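Local coordinates for protein putative oxidoreductase (Gluconobacter oxydans, PDB 3WJ7) that belongs to the short-chain dehydrogenase/reductase family and probably catalyses nicotinamide-dependent oxidation or reduction of a small organic substrate, at residues V32-E35 with R39-L42; P73-V78 with L111-A116; E147-G152 with L299-K304; R160-V165 with I178-T183; M198-A203 with A333-H338. All blocks are in the same frame, centred on the assembly; numbering follows the deposited sequence.

Contact 1 of 5, residues V32-E35 with R39-L42; sequences VLEE and RLRL
Leu-40 reaches from the strand into the side of the preceding helix, where its two methyl groups meet different neighbours. CD2 packs against Leu-33, 3.9 Å from CB of that residue and slightly farther from its CD1, with the two leucine chains crossing at about a right angle. This is the dense half of the contact: both leucines are buried, and Leu-33 also covers Thr-16, Val-18 and Phe-82, so it fills the layer between helix 24-35 and the parallel sheet. CD1 faces the looser half. There it lies beside the carboxylate of Glu-34, whose partly exposed chain leaves the helix with CG opposite the backbone N (chi1 -173°) and then bends at the next bond (chi2 87°), swinging OE1 to 3.3 Å from Leu-40 CD1. Glu-34 also touches Leu-56 in the neighbouring loop. The segments belong to the beta-alpha-beta unit formed by strand 15-18, helix 24-35 and strand 39-44, part of the Rossmann fold of this family. No hydrogen bond crosses between them, so helix and strand meet here through buried apolar carbon, with the carboxylate kept toward the margin where water can probably reach it.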
# COMPACT_ATOMS: atom_id res chain seq x y z
N VAL A 32 1.72 36.17 -7.07
CA VAL A 32 0.51 36.94 -7.38
C VAL A 32 0.01 37.73 -6.15
O VAL A 32 -0.26 38.92 -6.23
CB VAL A 32 -0.58 36.02 -8.00
CG1 VAL A 32 -1.97 36.63 -7.96
CG2 VAL A 32 -0.21 35.65 -9.43
N LEU A 33 -0.11 37.04 -5.02
CA LEU A 33 -0.48 37.65 -3.76
C LEU A 33 0.44 38.80 -3.38
O LEU A 33 -0.01 39.84 -2.87
CB LEU A 33 -0.46 36.59 -2.64
CG LEU A 33 -1.49 35.51 -2.85
CD1 LEU A 33 -1.41 34.49 -1.73
CD2 LEU A 33 -2.89 36.09 -2.99
N GLU A 34 1.74 38.59 -3.58
CA GLU A 34 2.72 39.62 -3.31
C GLU A 34 2.49 40.89 -4.17
O GLU A 34 2.53 41.99 -3.64
CB GLU A 34 4.13 39.09 -3.53
CG GLU A 34 5.22 40.06 -3.10
CD GLU A 34 5.57 39.93 -1.63
OE1 GLU A 34 5.60 38.77 -1.12
OE2 GLU A 34 5.83 40.98 -0.99
N GLU A 35 2.23 40.72 -5.48
CA GLU A 35 2.03 41.85 -6.40
C GLU A 35 0.70 42.54 -6.12
O GLU A 35 0.54 43.73 -6.41
CB GLU A 35 2.13 41.41 -7.88
CG GLU A 35 3.43 40.67 -8.22
CD GLU A 35 3.54 40.23 -9.69
OE1 GLU A 35 3.45 41.10 -10.59
OE2 GLU A 35 3.75 39.02 -9.94
N ARG A 39 0.57 40.78 3.03
CA ARG A 39 1.76 40.46 3.81
C ARG A 39 1.83 38.94 3.91
O ARG A 39 0.93 38.28 4.44
CB ARG A 39 1.73 41.09 5.22
CG ARG A 39 0.74 42.22 5.43
CD ARG A 39 1.01 42.88 6.78
NE ARG A 39 0.24 44.11 7.02
CZ ARG A 39 0.50 44.99 8.00
NH1 ARG A 39 1.51 44.79 8.85
NH2 ARG A 39 -0.25 46.07 8.14
N LEU A 40 2.92 38.37 3.40
CA LEU A 40 3.06 36.93 3.36
C LEU A 40 3.82 36.27 4.52
O LEU A 40 4.81 36.79 5.04
CB LEU A 40 3.65 36.51 2.02
CG LEU A 40 2.85 36.79 0.74
CD1 LEU A 40 3.62 36.21 -0.44
CD2 LEU A 40 1.45 36.20 0.74
N ARG A 41 3.31 35.12 4.94
CA ARG A 41 4.07 34.18 5.74
C ARG A 41 4.05 32.82 4.97
O ARG A 41 3.02 32.39 4.46
CB ARG A 41 3.51 34.07 7.17
CG ARG A 41 4.26 33.07 8.07
CD ARG A 41 3.68 32.98 9.50
NE ARG A 41 3.67 34.28 10.13
CZ ARG A 41 2.84 34.68 11.09
NH1 ARG A 41 1.91 33.87 11.58
NH2 ARG A 41 2.94 35.92 11.54
N LEU A 42 5.17 32.14 4.87
CA LEU A 42 5.22 30.95 4.03
C LEU A 42 5.53 29.77 4.93
O LEU A 42 6.53 29.78 5.59
CB LEU A 42 6.28 31.13 2.94
CG LEU A 42 6.13 32.38 2.04
CD1 LEU A 42 7.21 32.47 0.99
CD2 LEU A 42 4.77 32.53 1.38

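Contact 2 of 5, residues P73-V78 with L111-A116; sequences PALKGV and LAALEA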
# COMPACT_ATOMS: atom_id res chain seq x y z
N PRO A 73 1.50 28.28 16.05
CA PRO A 73 2.51 29.32 15.87
C PRO A 73 2.47 29.96 14.50
O PRO A 73 2.64 31.17 14.38
CB PRO A 73 3.83 28.54 16.00
CG PRO A 73 3.51 27.43 16.93
CD PRO A 73 2.06 27.09 16.72
N ALA A 74 2.29 29.14 13.46
CA ALA A 74 2.32 29.68 12.10
C ALA A 74 1.05 30.43 11.77
O ALA A 74 1.10 31.31 10.97
CB ALA A 74 2.51 28.59 11.08
N LEU A 75 -0.07 30.07 12.38
CA LEU A 75 -1.33 30.71 12.12
C LEU A 75 -1.61 31.89 13.09
O LEU A 75 -2.62 32.60 12.96
CB LEU A 75 -2.47 29.67 12.19
CG LEU A 75 -2.63 28.60 11.11
CD1 LEU A 75 -3.08 27.26 11.71
CD2 LEU A 75 -3.56 29.06 10.01
N LYS A 76 -0.72 32.13 14.05
CA LYS A 76 -0.90 33.34 14.89
C LYS A 76 -0.91 34.63 14.05
O LYS A 76 -0.00 34.88 13.26
CB LYS A 76 0.15 33.37 16.00
CG LYS A 76 0.07 34.56 16.93
CD LYS A 76 1.00 34.32 18.09
CE LYS A 76 1.58 35.63 18.59
NZ LYS A 76 2.41 35.35 19.80
N GLY A 77 -1.98 35.42 14.20
CA GLY A 77 -2.13 36.72 13.53
C GLY A 77 -2.53 36.64 12.07
O GLY A 77 -2.42 37.64 11.33
N VAL A 78 -2.97 35.45 11.64
CA VAL A 78 -3.28 35.17 10.21
C VAL A 78 -4.77 35.38 9.84
O VAL A 78 -5.63 34.76 10.42
CB VAL A 78 -2.83 33.73 9.81
CG1 VAL A 78 -3.33 33.34 8.42
CG2 VAL A 78 -1.31 33.58 9.94
N LEU A 111 -8.59 22.40 10.70
CA LEU A 111 -9.00 22.54 12.08
C LEU A 111 -8.17 23.60 12.81
O LEU A 111 -8.73 24.40 13.56
CB LEU A 111 -8.94 21.21 12.79
CG LEU A 111 -9.93 20.08 12.44
CD1 LEU A 111 -9.65 18.85 13.33
CD2 LEU A 111 -11.36 20.53 12.61
N ALA A 112 -6.86 23.64 12.58
CA ALA A 112 -5.99 24.65 13.21
C ALA A 112 -6.33 26.07 12.83
O ALA A 112 -6.34 26.96 13.69
CB ALA A 112 -4.50 24.36 12.97
N ALA A 113 -6.64 26.30 11.55
CA ALA A 113 -7.03 27.65 11.03
C ALA A 113 -8.37 28.10 11.61
O ALA A 113 -8.64 29.30 11.82
CB ALA A 113 -7.12 27.63 9.53
N LEU A 114 -9.22 27.11 11.83
CA LEU A 114 -10.51 27.31 12.43
C LEU A 114 -10.27 27.76 13.85
O LEU A 114 -10.74 28.83 14.25
CB LEU A 114 -11.28 25.99 12.41
CG LEU A 114 -12.75 26.00 12.82
CD1 LEU A 114 -13.51 26.96 11.93
CD2 LEU A 114 -13.32 24.61 12.69
N GLU A 115 -9.50 26.96 14.59
CA GLU A 115 -9.09 27.28 15.95
C GLU A 115 -8.36 28.63 16.10
O GLU A 115 -8.63 29.34 17.07
CB GLU A 115 -8.27 26.14 16.53
CG GLU A 115 -9.15 25.01 16.99
CD GLU A 115 -8.59 23.60 16.75
OE1 GLU A 115 -7.35 23.42 16.74
OE2 GLU A 115 -9.42 22.66 16.57
N ALA A 116 -7.49 29.00 15.17
CA ALA A 116 -6.79 30.31 15.27
C ALA A 116 -7.71 31.48 14.87
O ALA A 116 -7.35 32.64 14.99
CB ALA A 116 -5.55 30.30 14.41
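The backbone N of Ala-116 donates to the O of Ala-112 at 2.8 Å, a helical bond that sets the methyl groups of these two alanines one turn apart, facing the same leucine. Leu-75 lies along this row. Its CB lies 3.8 Å from CB of Ala-116, while its branches go deeper: CD1 touches CB of Ala-112 at 3.5 Å, and CD2 comes to 3.9 Å from CB of Ala-113. With CG opposite its own carbonyl carbon (chi1 -71°), Leu-75 directs both branches over the alanine surface of helix 95-115. Small residues on the helix let a single large side chain approach close to its backbone. The leucine leads straight into a type II beta turn, closed by Val-78 N to Leu-75 O at 3.2 Å; Gly-77 takes the third position with the positive phi (78°) that suits glycine, and strand 78-83 follows. Leu-17 of strand 15-18 and Val-118 also pack on Leu-75. Cut back to an alanine, Leu-75 would probably no longer cover the methyls of Ala-112 and Ala-113, opening a gap there. The side chains meet only through carbon, and no hydrogen bond crosses between the segments. Leu-75 is buried against the alanines while the Ala-116 end lies at the exposed margin, so the join is mainly apolar.

Contact 3 of 5, residues E147-G152 with L299-K304; sequences ESQVIG and LAMSKK
The loop that runs from strand 120-124 of the Rossmann sheet toward helix 153-172 meets the short helix 296-302 here, with Met-301 lying against Gln-149 and Ile-151. Gly-152 then serves as N-cap of helix 153-172, the helix that carries the YxxxK sequence motif of short-chain dehydrogenases near its start. Met-301 does most of the work, and different parts of it touch different partners. Its stem meets Ile-151: CB is 3.5 Å from CG1 of the isoleucine, and CG lies 4.0 Å from its CD1. Its end goes to Gln-149. Folding at chi2 (-61°) and again at chi3 (-43°) turns the thioether back on the loop and brings CE beside the CB of Gln-149, at 3.3 Å, with the two side chains crossing at about a right angle. The glutamine contributes its CB and backbone O, with the amide NE2 a little farther off. Replacing Met-301 by an alanine would probably leave the CB of Gln-149 without the CE methyl that now lies on it, and the CD1 end of Ile-151 less well packed. The junction also lies at subunit boundaries, since Ile-151 packs on Gly-289 of the second subunit and on Trp-91 of the third. Within the chain, Glu-147 forms a salt bridge to Arg-160, fastening the loop to helix 153-172, while helix 296-302 packs on the same loop through Met-301.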
# COMPACT_ATOMS: atom_id res chain seq x y z
N GLU A 147 -16.71 7.64 -4.96
CA GLU A 147 -15.50 6.86 -4.58
C GLU A 147 -15.24 5.63 -5.43
O GLU A 147 -14.10 5.37 -5.79
CB GLU A 147 -15.47 6.47 -3.10
CG GLU A 147 -14.52 7.35 -2.29
CD GLU A 147 -13.85 6.67 -1.10
OE1 GLU A 147 -13.57 7.35 -0.07
OE2 GLU A 147 -13.56 5.46 -1.21
N SER A 148 -16.30 4.92 -5.80
CA SER A 148 -16.14 3.67 -6.54
C SER A 148 -15.68 3.88 -7.98
O SER A 148 -15.28 2.94 -8.66
CB SER A 148 -17.44 2.87 -6.51
OG SER A 148 -18.47 3.57 -7.20
N GLN A 149 -15.72 5.10 -8.46
CA GLN A 149 -15.15 5.29 -9.78
C GLN A 149 -13.80 5.99 -9.83
O GLN A 149 -13.35 6.38 -10.90
CB GLN A 149 -16.14 5.89 -10.77
CG GLN A 149 -17.14 6.90 -10.23
CD GLN A 149 -18.09 7.31 -11.34
OE1 GLN A 149 -18.38 8.49 -11.52
NE2 GLN A 149 -18.54 6.33 -12.12
N VAL A 150 -13.12 6.12 -8.70
CA VAL A 150 -11.80 6.75 -8.73
C VAL A 150 -10.70 5.70 -8.85
O VAL A 150 -10.79 4.65 -8.26
CB VAL A 150 -11.61 7.69 -7.54
CG1 VAL A 150 -10.14 7.81 -7.19
CG2 VAL A 150 -12.23 9.04 -7.86
N ILE A 151 -9.69 5.97 -9.67
CA ILE A 151 -8.89 4.87 -10.20
C ILE A 151 -7.52 4.69 -9.55
O ILE A 151 -7.10 3.52 -9.29
CB ILE A 151 -8.92 4.86 -11.77
CG1 ILE A 151 -10.07 3.96 -12.24
CG2 ILE A 151 -7.62 4.38 -12.42
CD1 ILE A 151 -10.57 2.92 -11.23
N GLY A 152 -6.82 5.80 -9.27
CA GLY A 152 -5.50 5.66 -8.64
C GLY A 152 -5.39 6.34 -7.29
O GLY A 152 -6.32 7.02 -6.82
N LEU A 299 -9.45 0.18 -16.94
CA LEU A 299 -9.29 0.78 -18.22
C LEU A 299 -10.51 1.59 -18.68
O LEU A 299 -10.36 2.63 -19.31
CB LEU A 299 -8.94 -0.30 -19.23
CG LEU A 299 -8.55 0.18 -20.62
CD1 LEU A 299 -7.27 1.01 -20.63
CD2 LEU A 299 -8.41 -1.02 -21.52
N ALA A 300 -11.72 1.14 -18.34
CA ALA A 300 -12.93 1.81 -18.82
C ALA A 300 -13.13 3.15 -18.14
O ALA A 300 -13.79 4.01 -18.69
CB ALA A 300 -14.16 0.92 -18.67
N MET A 301 -12.55 3.34 -16.97
CA MET A 301 -12.60 4.64 -16.31
C MET A 301 -11.55 5.58 -16.86
O MET A 301 -11.83 6.75 -17.17
CB MET A 301 -12.36 4.49 -14.80
CG MET A 301 -13.29 3.53 -14.06
SD MET A 301 -15.04 3.99 -14.12
CE MET A 301 -14.95 5.76 -13.83
N SER A 302 -10.33 5.08 -16.96
CA SER A 302 -9.20 5.89 -17.40
C SER A 302 -9.29 6.25 -18.88
O SER A 302 -8.61 7.16 -19.33
CB SER A 302 -7.91 5.15 -17.09
OG SER A 302 -7.99 3.83 -17.57
N LYS A 303 -10.11 5.51 -19.61
CA LYS A 303 -10.46 5.81 -21.00
C LYS A 303 -11.13 7.16 -21.14
O LYS A 303 -11.06 7.77 -22.21
CB LYS A 303 -11.48 4.77 -21.55
CG LYS A 303 -10.97 3.76 -22.57
CD LYS A 303 -12.11 2.80 -22.98
CE LYS A 303 -11.64 1.65 -23.87
NZ LYS A 303 -11.60 1.97 -25.34
N LYS A 304 -11.84 7.60 -20.11
CA LYS A 304 -12.66 8.82 -20.21
C LYS A 304 -11.75 10.01 -20.38
O LYS A 304 -10.66 10.03 -19.83
CB LYS A 304 -13.56 9.02 -18.99
CG LYS A 304 -14.56 7.90 -18.68
CD LYS A 304 -15.39 8.30 -17.48
CE LYS A 304 -15.66 7.15 -16.54
NZ LYS A 304 -17.06 6.67 -16.68

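Contact 4 of 5, residues R160-V165 with I178-T183; sequences RAEQEV and IVNPST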
# COMPACT_ATOMS: atom_id res chain seq x y z
N ARG A 160 -10.47 12.21 -1.46
CA ARG A 160 -10.72 12.14 -0.04
C ARG A 160 -10.46 13.45 0.68
O ARG A 160 -11.25 13.88 1.58
CB ARG A 160 -9.92 11.02 0.62
CG ARG A 160 -10.42 9.67 0.20
CD ARG A 160 -9.93 8.59 1.13
NE ARG A 160 -10.69 7.38 0.83
CZ ARG A 160 -10.17 6.16 0.81
NH1 ARG A 160 -8.87 5.98 1.06
NH2 ARG A 160 -10.93 5.11 0.55
N ALA A 161 -9.37 14.11 0.28
CA ALA A 161 -9.01 15.39 0.91
C ALA A 161 -10.09 16.44 0.62
O ALA A 161 -10.58 17.13 1.55
CB ALA A 161 -7.64 15.87 0.44
N GLU A 162 -10.51 16.52 -0.64
CA GLU A 162 -11.56 17.47 -0.95
C GLU A 162 -12.81 17.13 -0.12
O GLU A 162 -13.46 18.04 0.40
CB GLU A 162 -11.89 17.57 -2.45
CG GLU A 162 -13.24 18.24 -2.70
CD GLU A 162 -13.53 18.55 -4.15
OE1 GLU A 162 -14.49 17.98 -4.73
OE2 GLU A 162 -12.80 19.37 -4.74
N GLN A 163 -13.16 15.85 0.01
CA GLN A 163 -14.38 15.50 0.77
C GLN A 163 -14.24 15.95 2.21
O GLN A 163 -15.22 16.40 2.79
CB GLN A 163 -14.74 14.02 0.71
CG GLN A 163 -15.25 13.55 -0.65
CD GLN A 163 -16.48 14.33 -1.13
OE1 GLN A 163 -16.44 14.99 -2.16
NE2 GLN A 163 -17.57 14.25 -0.38
N GLU A 164 -13.04 15.85 2.77
CA GLU A 164 -12.80 16.34 4.11
C GLU A 164 -13.11 17.83 4.25
O GLU A 164 -13.76 18.26 5.19
CB GLU A 164 -11.36 16.10 4.53
CG GLU A 164 -11.18 14.86 5.37
CD GLU A 164 -11.35 15.10 6.88
OE1 GLU A 164 -12.34 15.76 7.34
OE2 GLU A 164 -10.48 14.59 7.63
N VAL A 165 -12.61 18.63 3.32
CA VAL A 165 -12.87 20.04 3.37
C VAL A 165 -14.39 20.26 3.30
O VAL A 165 -14.93 21.02 4.13
CB VAL A 165 -12.09 20.79 2.28
CG1 VAL A 165 -12.47 22.26 2.29
CG2 VAL A 165 -10.58 20.65 2.49
N ILE A 178 -13.16 26.53 -2.36
CA ILE A 178 -12.36 25.54 -3.08
C ILE A 178 -12.13 25.86 -4.56
O ILE A 178 -13.05 26.18 -5.33
CB ILE A 178 -13.00 24.14 -3.03
CG1 ILE A 178 -13.34 23.77 -1.60
CG2 ILE A 178 -12.10 23.09 -3.73
CD1 ILE A 178 -14.08 22.44 -1.47
N VAL A 179 -10.89 25.64 -4.96
CA VAL A 179 -10.39 25.83 -6.29
C VAL A 179 -9.88 24.44 -6.78
O VAL A 179 -9.32 23.65 -6.01
CB VAL A 179 -9.35 26.95 -6.11
CG1 VAL A 179 -8.01 26.69 -6.75
CG2 VAL A 179 -9.95 28.33 -6.41
N ASN A 180 -10.15 24.13 -8.04
CA ASN A 180 -9.78 22.89 -8.69
C ASN A 180 -9.00 23.21 -10.00
O ASN A 180 -9.57 23.27 -11.08
CB ASN A 180 -11.04 22.09 -9.04
CG ASN A 180 -11.91 21.77 -7.81
OD1 ASN A 180 -11.89 20.63 -7.30
ND2 ASN A 180 -12.69 22.74 -7.36
N PRO A 181 -7.69 23.43 -9.91
CA PRO A 181 -6.86 23.61 -11.11
C PRO A 181 -6.84 22.35 -11.98
O PRO A 181 -6.98 21.25 -11.45
CB PRO A 181 -5.46 23.80 -10.55
CG PRO A 181 -5.62 24.04 -9.08
CD PRO A 181 -6.89 23.38 -8.68
N SER A 182 -6.71 22.51 -13.29
CA SER A 182 -6.50 21.38 -14.18
C SER A 182 -5.00 21.09 -14.16
O SER A 182 -4.38 21.12 -13.10
CB SER A 182 -6.99 21.71 -15.60
OG SER A 182 -6.30 22.83 -16.16
N THR A 183 -4.39 20.82 -15.30
CA THR A 183 -2.99 20.49 -15.29
C THR A 183 -2.08 21.64 -15.73
O THR A 183 -2.06 22.02 -16.88
CB THR A 183 -2.67 19.09 -15.90
OG1 THR A 183 -1.52 19.13 -16.77
CG2 THR A 183 -3.86 18.45 -16.55
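Glu-162, Val-165, Ile-178 and Asn-180 form the interface of a beta-alpha-beta crossover in which helix 153-172 returns the chain from strand 120-124 to the adjacent, parallel strand 176-185. In the first shell, Ile-178 sits between two helix residues a turn apart. Its CD1 faces Val-165, the two chains sliding past one another in opposite directions, and its CG2 lies 3.9 Å from OE2 of Glu-162. The glutamate runs out from the helix extended, with CG opposite the backbone N (chi1 163°), which carries its carboxylate as far as the strand. There it meets the side-chain amide of Asn-180, the two flat groups standing almost perpendicular, 87° apart.

The next shell positions these groups. The OE2 atom of Glu-162 is hydrogen-bonded to Ser-125, which follows strand 120-124, so this buried oxygen has a polar mate; Lys-239 is a long and weak ion partner of the other carboxylate oxygen, and its charge may still favour the ionised acid. Tyr-123 of strand 120-124 packs on both Val-165 and Ile-178, closing the apolar side. The short helix and strand segments run nearly antiparallel, at 161°, with their axes 10.9 Å apart. That spacing is bridged by side chains, and on the apolar side the bridge narrows to a single pair of methyls, CG1 of Val-165 and CD1 of Ile-178, 4.1 Å apart.

Contact 5 of 5, residues M198-A203 with A333-H338; sequences MILDCA and AWFRQH
Phe-335, on the final long helix 324-337, packs against Leu-200 and Ile-199 of helix 194-203, a helix-to-helix contact in the part of the chain that in extended short-chain dehydrogenases generally helps to form the substrate region. The contact across the helices is of two kinds. The first is CH-pi: CD1 of Leu-200 lies over one face of the phenyl ring, 3.6 Å from its centroid and 24° off the normal, displaced toward the CG side. The second is aliphatic packing at the ring edge, where CG2 of Ile-199 approaches CE2 of Phe-335 at 4.3 Å, near the ring plane. One ring thus meets two consecutive residues, one above its face and one at its rim. Its position follows from the first torsion of Phe-335, which holds CG opposite the carbonyl carbon (chi1 -67°) and aims the ring at the other helix. Aromatic neighbours at the C-terminal end of helix 324-337, with His-338 just beyond it, form a third group: CD2 of His-338 lies 3.5 Å above the plane of the Trp-334 indole, toward its rim, and the edge of that indole borders Phe-335 CD1. Asp-201, partly exposed, turns to Arg-296 of the second subunit in a salt bridge. Backbone bonds hold helix 194-203 in shape where Ile-199 and Leu-200 project, among them Ala-203 N to Ile-199 O at 2.8 Å.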
# COMPACT_ATOMS: atom_id res chain seq x y z
N MET A 198 7.24 15.32 -19.71
CA MET A 198 6.75 14.99 -21.07
C MET A 198 7.07 16.05 -22.13
O MET A 198 7.48 15.73 -23.24
CB MET A 198 5.26 14.75 -21.06
CG MET A 198 4.84 13.32 -20.76
SD MET A 198 3.06 13.41 -20.47
CE MET A 198 2.43 12.09 -21.48
N ILE A 199 6.93 17.32 -21.77
CA ILE A 199 7.15 18.39 -22.75
C ILE A 199 8.64 18.47 -23.06
O ILE A 199 9.02 18.60 -24.20
CB ILE A 199 6.61 19.75 -22.28
CG1 ILE A 199 5.10 19.76 -22.45
CG2 ILE A 199 7.29 20.90 -22.99
CD1 ILE A 199 4.41 20.40 -21.26
N LEU A 200 9.45 18.35 -22.02
CA LEU A 200 10.89 18.26 -22.16
C LEU A 200 11.34 17.05 -23.03
O LEU A 200 12.10 17.22 -23.97
CB LEU A 200 11.45 18.14 -20.76
CG LEU A 200 12.76 18.73 -20.29
CD1 LEU A 200 12.82 20.19 -20.67
CD2 LEU A 200 12.87 18.50 -18.78
N ASP A 201 10.87 15.83 -22.74
CA ASP A 201 11.26 14.64 -23.50
C ASP A 201 10.96 14.85 -24.95
O ASP A 201 11.78 14.55 -25.83
CB ASP A 201 10.51 13.38 -23.08
CG ASP A 201 10.81 12.91 -21.64
OD1 ASP A 201 11.90 13.13 -21.09
OD2 ASP A 201 9.90 12.30 -21.05
N CYS A 202 9.76 15.37 -25.19
CA CYS A 202 9.27 15.64 -26.52
C CYS A 202 10.08 16.73 -27.26
O CYS A 202 10.56 16.51 -28.38
CB CYS A 202 7.79 16.02 -26.46
SG CYS A 202 7.05 16.41 -28.05
N ALA A 203 10.23 17.90 -26.66
CA ALA A 203 11.00 18.98 -27.26
C ALA A 203 12.43 18.56 -27.62
O ALA A 203 13.10 19.19 -28.45
CB ALA A 203 11.02 20.16 -26.32
N ALA A 333 10.43 27.88 -23.52
CA ALA A 333 11.45 28.95 -23.55
C ALA A 333 12.26 28.88 -22.26
O ALA A 333 13.49 28.99 -22.24
CB ALA A 333 10.84 30.34 -23.75
N TRP A 334 11.56 28.67 -21.16
CA TRP A 334 12.23 28.54 -19.89
C TRP A 334 13.17 27.31 -19.86
O TRP A 334 14.34 27.43 -19.48
CB TRP A 334 11.22 28.50 -18.78
CG TRP A 334 11.82 28.72 -17.49
CD1 TRP A 334 11.99 29.93 -16.83
CD2 TRP A 334 12.37 27.72 -16.64
NE1 TRP A 334 12.60 29.72 -15.63
CE2 TRP A 334 12.84 28.38 -15.48
CE3 TRP A 334 12.52 26.34 -16.75
CZ2 TRP A 334 13.44 27.69 -14.43
CZ3 TRP A 334 13.11 25.65 -15.70
CH2 TRP A 334 13.56 26.32 -14.56
N PHE A 335 12.69 26.15 -20.30
CA PHE A 335 13.57 24.98 -20.34
C PHE A 335 14.87 25.19 -21.16
O PHE A 335 15.91 24.65 -20.79
CB PHE A 335 12.84 23.74 -20.86
CG PHE A 335 11.77 23.22 -19.95
CD1 PHE A 335 12.01 23.04 -18.59
CD2 PHE A 335 10.54 22.85 -20.47
CE1 PHE A 335 11.03 22.52 -17.77
CE2 PHE A 335 9.53 22.36 -19.64
CZ PHE A 335 9.78 22.19 -18.29
N ARG A 336 14.79 25.94 -22.27
CA ARG A 336 15.94 26.17 -23.16
C ARG A 336 16.99 27.06 -22.49
O ARG A 336 18.17 26.71 -22.42
CB ARG A 336 15.48 26.78 -24.47
CG ARG A 336 16.33 26.42 -25.69
CD ARG A 336 15.56 26.68 -26.98
NE ARG A 336 15.48 25.49 -27.83
CZ ARG A 336 14.39 25.09 -28.48
NH1 ARG A 336 13.26 25.78 -28.38
NH2 ARG A 336 14.42 23.99 -29.24
N GLN A 337 16.54 28.19 -21.95
CA GLN A 337 17.38 29.12 -21.21
C GLN A 337 18.00 28.54 -19.96
O GLN A 337 19.03 29.02 -19.51
CB GLN A 337 16.58 30.36 -20.79
CG GLN A 337 16.03 31.17 -21.94
CD GLN A 337 14.97 32.14 -21.47
OE1 GLN A 337 14.88 32.43 -20.28
NE2 GLN A 337 14.16 32.64 -22.41
N HIS A 338 17.38 27.52 -19.37
CA HIS A 338 17.84 27.05 -18.07
C HIS A 338 18.56 25.72 -18.18
O HIS A 338 18.82 25.05 -17.20
CB HIS A 338 16.70 27.10 -17.04
CG HIS A 338 16.34 28.50 -16.65
ND1 HIS A 338 16.68 29.05 -15.43
CD2 HIS A 338 15.71 29.49 -17.34
CE1 HIS A 338 16.26 30.31 -15.37
NE2 HIS A 338 15.67 30.60 -16.52

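In the fold
Contacts 1, 2 and 4 belong to the Rossmann half and follow one another along the chain. Contacts 1 and 2, with centres about 17 Å apart, touch where NH1 of Arg-41 probably hydrogen-bonds to the O of Lys-76 and of Ala-74. Contact 4 reaches the same sheet as contact 1, about 22 Å from it between centres. Contact 3 spans the chain around contact 4, its segments lying before and after it, and the two meet at the Glu-147 to Arg-160 salt bridge. Contacts 3 and 5 alternate along the chain and both touch the second subunit, so the C-terminal helices 296-302 and 324-337 each meet an earlier part of the chain near the second subunit.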